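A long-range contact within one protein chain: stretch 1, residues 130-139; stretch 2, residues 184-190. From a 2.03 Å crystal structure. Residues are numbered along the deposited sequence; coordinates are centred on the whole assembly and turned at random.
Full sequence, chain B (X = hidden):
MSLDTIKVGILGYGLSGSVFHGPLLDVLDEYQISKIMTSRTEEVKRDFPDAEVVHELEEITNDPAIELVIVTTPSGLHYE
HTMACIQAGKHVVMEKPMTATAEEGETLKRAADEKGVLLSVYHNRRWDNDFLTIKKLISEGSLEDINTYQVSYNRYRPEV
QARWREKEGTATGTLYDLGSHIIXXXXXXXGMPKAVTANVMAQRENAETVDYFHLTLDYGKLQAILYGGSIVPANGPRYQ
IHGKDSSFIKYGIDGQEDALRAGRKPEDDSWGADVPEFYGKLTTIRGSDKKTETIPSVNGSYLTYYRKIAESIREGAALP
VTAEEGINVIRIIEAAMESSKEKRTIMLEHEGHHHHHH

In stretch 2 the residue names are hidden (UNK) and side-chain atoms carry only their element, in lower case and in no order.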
# COMPACT_ATOMS: atom_id res chain seq x y z
N ASP B 130 -15.77 9.58 -6.18
CA ASP B 130 -15.35 8.28 -5.66
C ASP B 130 -15.75 8.10 -4.20
O ASP B 130 -16.32 7.06 -3.81
CB ASP B 130 -13.83 8.04 -5.87
CG ASP B 130 -12.97 9.29 -5.59
OD1 ASP B 130 -13.38 10.15 -4.77
OD2 ASP B 130 -11.85 9.41 -6.19
N PHE B 131 -15.46 9.12 -3.38
CA PHE B 131 -15.81 9.06 -1.97
C PHE B 131 -17.33 8.95 -1.76
O PHE B 131 -17.78 8.20 -0.91
CB PHE B 131 -15.21 10.23 -1.19
CG PHE B 131 -15.30 10.06 0.30
CD1 PHE B 131 -14.55 9.11 0.94
CD2 PHE B 131 -16.15 10.85 1.05
CE1 PHE B 131 -14.64 8.93 2.31
CE2 PHE B 131 -16.26 10.68 2.42
CZ PHE B 131 -15.50 9.73 3.06
N LEU B 132 -18.10 9.66 -2.57
CA LEU B 132 -19.54 9.58 -2.45
C LEU B 132 -19.98 8.17 -2.76
O LEU B 132 -20.87 7.63 -2.08
CB LEU B 132 -20.23 10.59 -3.38
CG LEU B 132 -20.21 12.05 -2.88
CD1 LEU B 132 -21.01 12.92 -3.85
CD2 LEU B 132 -20.73 12.20 -1.41
N THR B 133 -19.36 7.57 -3.79
CA THR B 133 -19.67 6.20 -4.21
C THR B 133 -19.43 5.20 -3.07
O THR B 133 -20.33 4.43 -2.74
CB THR B 133 -18.86 5.83 -5.44
OG1 THR B 133 -19.06 6.85 -6.43
CG2 THR B 133 -19.22 4.41 -5.98
N ILE B 134 -18.24 5.25 -2.47
CA ILE B 134 -17.93 4.54 -1.21
C ILE B 134 -18.96 4.69 -0.06
O ILE B 134 -19.40 3.68 0.54
CB ILE B 134 -16.51 4.89 -0.72
CG1 ILE B 134 -15.43 4.29 -1.66
CG2 ILE B 134 -16.29 4.45 0.76
CD1 ILE B 134 -14.06 5.12 -1.64
N LYS B 135 -19.32 5.93 0.28
CA LYS B 135 -20.38 6.14 1.28
C LYS B 135 -21.72 5.50 0.87
O LYS B 135 -22.43 4.94 1.70
CB LYS B 135 -20.58 7.64 1.57
CG LYS B 135 -19.55 8.19 2.55
CD LYS B 135 -19.75 9.67 2.83
CE LYS B 135 -21.08 9.95 3.54
NZ LYS B 135 -21.05 11.29 4.15
N LYS B 136 -22.05 5.56 -0.41
CA LYS B 136 -23.26 4.90 -0.88
C LYS B 136 -23.19 3.36 -0.75
O LYS B 136 -24.15 2.72 -0.28
CB LYS B 136 -23.58 5.33 -2.31
CG LYS B 136 -24.99 5.01 -2.73
CD LYS B 136 -25.15 5.18 -4.22
CE LYS B 136 -26.61 5.36 -4.61
NZ LYS B 136 -26.82 4.79 -5.98
N LEU B 137 -22.04 2.77 -1.11
CA LEU B 137 -21.85 1.34 -0.94
C LEU B 137 -21.91 0.94 0.53
O LEU B 137 -22.48 -0.11 0.86
CB LEU B 137 -20.55 0.86 -1.56
CG LEU B 137 -20.47 0.91 -3.07
CD1 LEU B 137 -19.02 0.79 -3.52
CD2 LEU B 137 -21.36 -0.17 -3.71
N ILE B 138 -21.32 1.75 1.40
CA ILE B 138 -21.33 1.43 2.81
C ILE B 138 -22.79 1.43 3.33
O ILE B 138 -23.22 0.49 4.01
CB ILE B 138 -20.41 2.38 3.64
CG1 ILE B 138 -18.93 2.06 3.33
CG2 ILE B 138 -20.69 2.26 5.16
CD1 ILE B 138 -17.95 2.99 4.01
N SER B 139 -23.54 2.47 2.98
CA SER B 139 -24.90 2.64 3.52
C SER B 139 -25.84 1.53 3.00
O SER B 139 -26.72 1.08 3.72
CB SER B 139 -25.46 4.02 3.19
OG SER B 139 -25.92 4.04 1.85
N UNK B 184 -9.07 13.30 6.17
CA UNK B 184 -10.40 13.79 6.54
C UNK B 184 -11.44 12.72 6.19
O UNK B 184 -12.39 12.45 6.98
o UNK B 184 -12.45 16.06 7.22
c UNK B 184 -12.19 15.60 6.09
o UNK B 184 -13.07 15.52 5.18
c UNK B 184 -10.74 15.11 5.81
N UNK B 185 -11.26 12.12 5.02
CA UNK B 185 -12.19 11.10 4.55
C UNK B 185 -12.19 9.93 5.52
O UNK B 185 -13.25 9.41 5.91
n UNK B 185 -12.40 11.77 -0.33
c UNK B 185 -11.78 10.62 3.17
c UNK B 185 -12.11 11.63 2.07
o UNK B 185 -10.99 10.24 0.47
c UNK B 185 -11.78 11.15 0.66
N UNK B 186 -10.98 9.54 5.94
CA UNK B 186 -10.80 8.40 6.85
C UNK B 186 -11.43 8.69 8.21
O UNK B 186 -12.10 7.80 8.78
c UNK B 186 -9.20 6.72 7.78
o UNK B 186 -8.66 7.92 5.77
c UNK B 186 -9.31 8.02 7.06
N UNK B 187 -11.19 9.90 8.73
CA UNK B 187 -11.78 10.31 10.02
C UNK B 187 -13.30 10.34 9.87
O UNK B 187 -14.02 9.90 10.75
c UNK B 187 -9.40 13.05 11.27
c UNK B 187 -9.75 11.70 10.75
c UNK B 187 -11.27 11.66 10.44
c UNK B 187 -9.30 10.61 11.66
N UNK B 188 -13.77 10.80 8.72
CA UNK B 188 -15.20 10.90 8.46
C UNK B 188 -15.83 9.54 8.54
O UNK B 188 -16.91 9.37 9.11
c UNK B 188 -15.48 11.54 7.09
c UNK B 188 -16.93 11.84 6.84
n UNK B 188 -17.67 12.69 7.65
n UNK B 188 -18.99 12.01 6.10
c UNK B 188 -17.77 11.41 5.88
c UNK B 188 -18.90 12.78 7.17
N UNK B 189 -15.16 8.55 7.95
CA UNK B 189 -15.72 7.20 7.91
C UNK B 189 -15.64 6.46 9.24
O UNK B 189 -16.55 5.76 9.57
c UNK B 189 -15.30 6.60 5.33
c UNK B 189 -16.78 6.54 4.93
c UNK B 189 -15.09 6.34 6.81
c UNK B 189 -14.52 5.55 4.57
N UNK B 190 -14.54 6.58 10.00
CA UNK B 190 -14.32 5.65 11.09
C UNK B 190 -13.98 6.31 12.43
O UNK B 190 -13.67 5.59 13.39
c UNK B 190 -12.20 4.40 8.45
c UNK B 190 -13.14 4.68 10.76
c UNK B 190 -13.19 4.07 9.39
c UNK B 190 -14.19 2.56 7.73
c UNK B 190 -12.21 3.82 7.14
c UNK B 190 -13.19 2.90 6.80
c UNK B 190 -14.18 3.15 9.04
O HOH W 1 -11.55 11.67 -3.12

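Position 184 carries two side-chain carbons, the second bonded to two oxygens, and makes no contact with stretch 1. That is a carboxylate one carbon beyond CB, so the residue is aspartate, D184. Both oxygens are hydrogen-bonded elsewhere in the structure.

Position 185 has three carbons in a row, the third bearing one oxygen and one nitrogen. Its CA-to-CB bond points toward stretch 1. The second carbon lies over one face of the F131 ring, and the side-chain nitrogen of 185 is 3.3 Å from F131 CB. A terminal amide on a chain one carbon longer than asparagine's is glutamine, Q185. Q185 CG lies 3.7 Å from the centroid of the F131 ring and only 14° off the ring normal, a CH-pi contact. Q185 NE2 donates to water 1, with 2.9 Å between NE2 and the water O; the same water O lies 2.9 Å from D130 OD1, within hydrogen-bonding reach.

At position 186 one carbon carries an oxygen and a second carbon. The CA-to-CB bond points away, and the side chain makes no contact with stretch 1. The branch identifies threonine, T186.

Position 187 shows four carbons forked at the second, out of reach of stretch 1. The pattern is that of leucine, L187.

Position 188 has one carbon followed by a five-membered ring of three carbons and two nitrogens. A ring nitrogen of 188 lies 2.9 Å from K135 NZ, and a ring carbon of 188 lies 3.8 Å from F131 CE2, at the edge of the phenyl ring. The ring is an imidazole, so the residue is histidine, H188. K135 NZ donates to H188 NE2, approaching near the imidazole plane, where the nitrogen lone pair lies; the carbon meeting F131 is CD2.

Position 189 again has four carbons forked at the second, and these touch F131, I134, K135 and I138: leucine, L189. L189 CG is 3.9 Å from F131 CZ, CD1 is 4.3 Å from I134 CG2, and CD2 is 3.8 Å from I138 CD1 and 4.0 Å from K135 CG.

Position 190 has one carbon and a six-carbon ring, with no further atom and no contact with stretch 1, which makes it phenylalanine, F190.

The two helices run nearly parallel, at 14°, with a closest axial approach of 12.2 Å. Side chains therefore bridge the gap. Q185, H188 and L189 recur at the three- and four-residue spacing that places them on one helical face. L189 is the knob, seated among F131, I134, K135 and I138, while the F131 ring reaches back to all three residues. The K135–H188 hydrogen bond adds a directional polar link to this largely apolar packing, which buries 358 Å² in total.

Stretch 2, residues 184-190: DQTLHLF
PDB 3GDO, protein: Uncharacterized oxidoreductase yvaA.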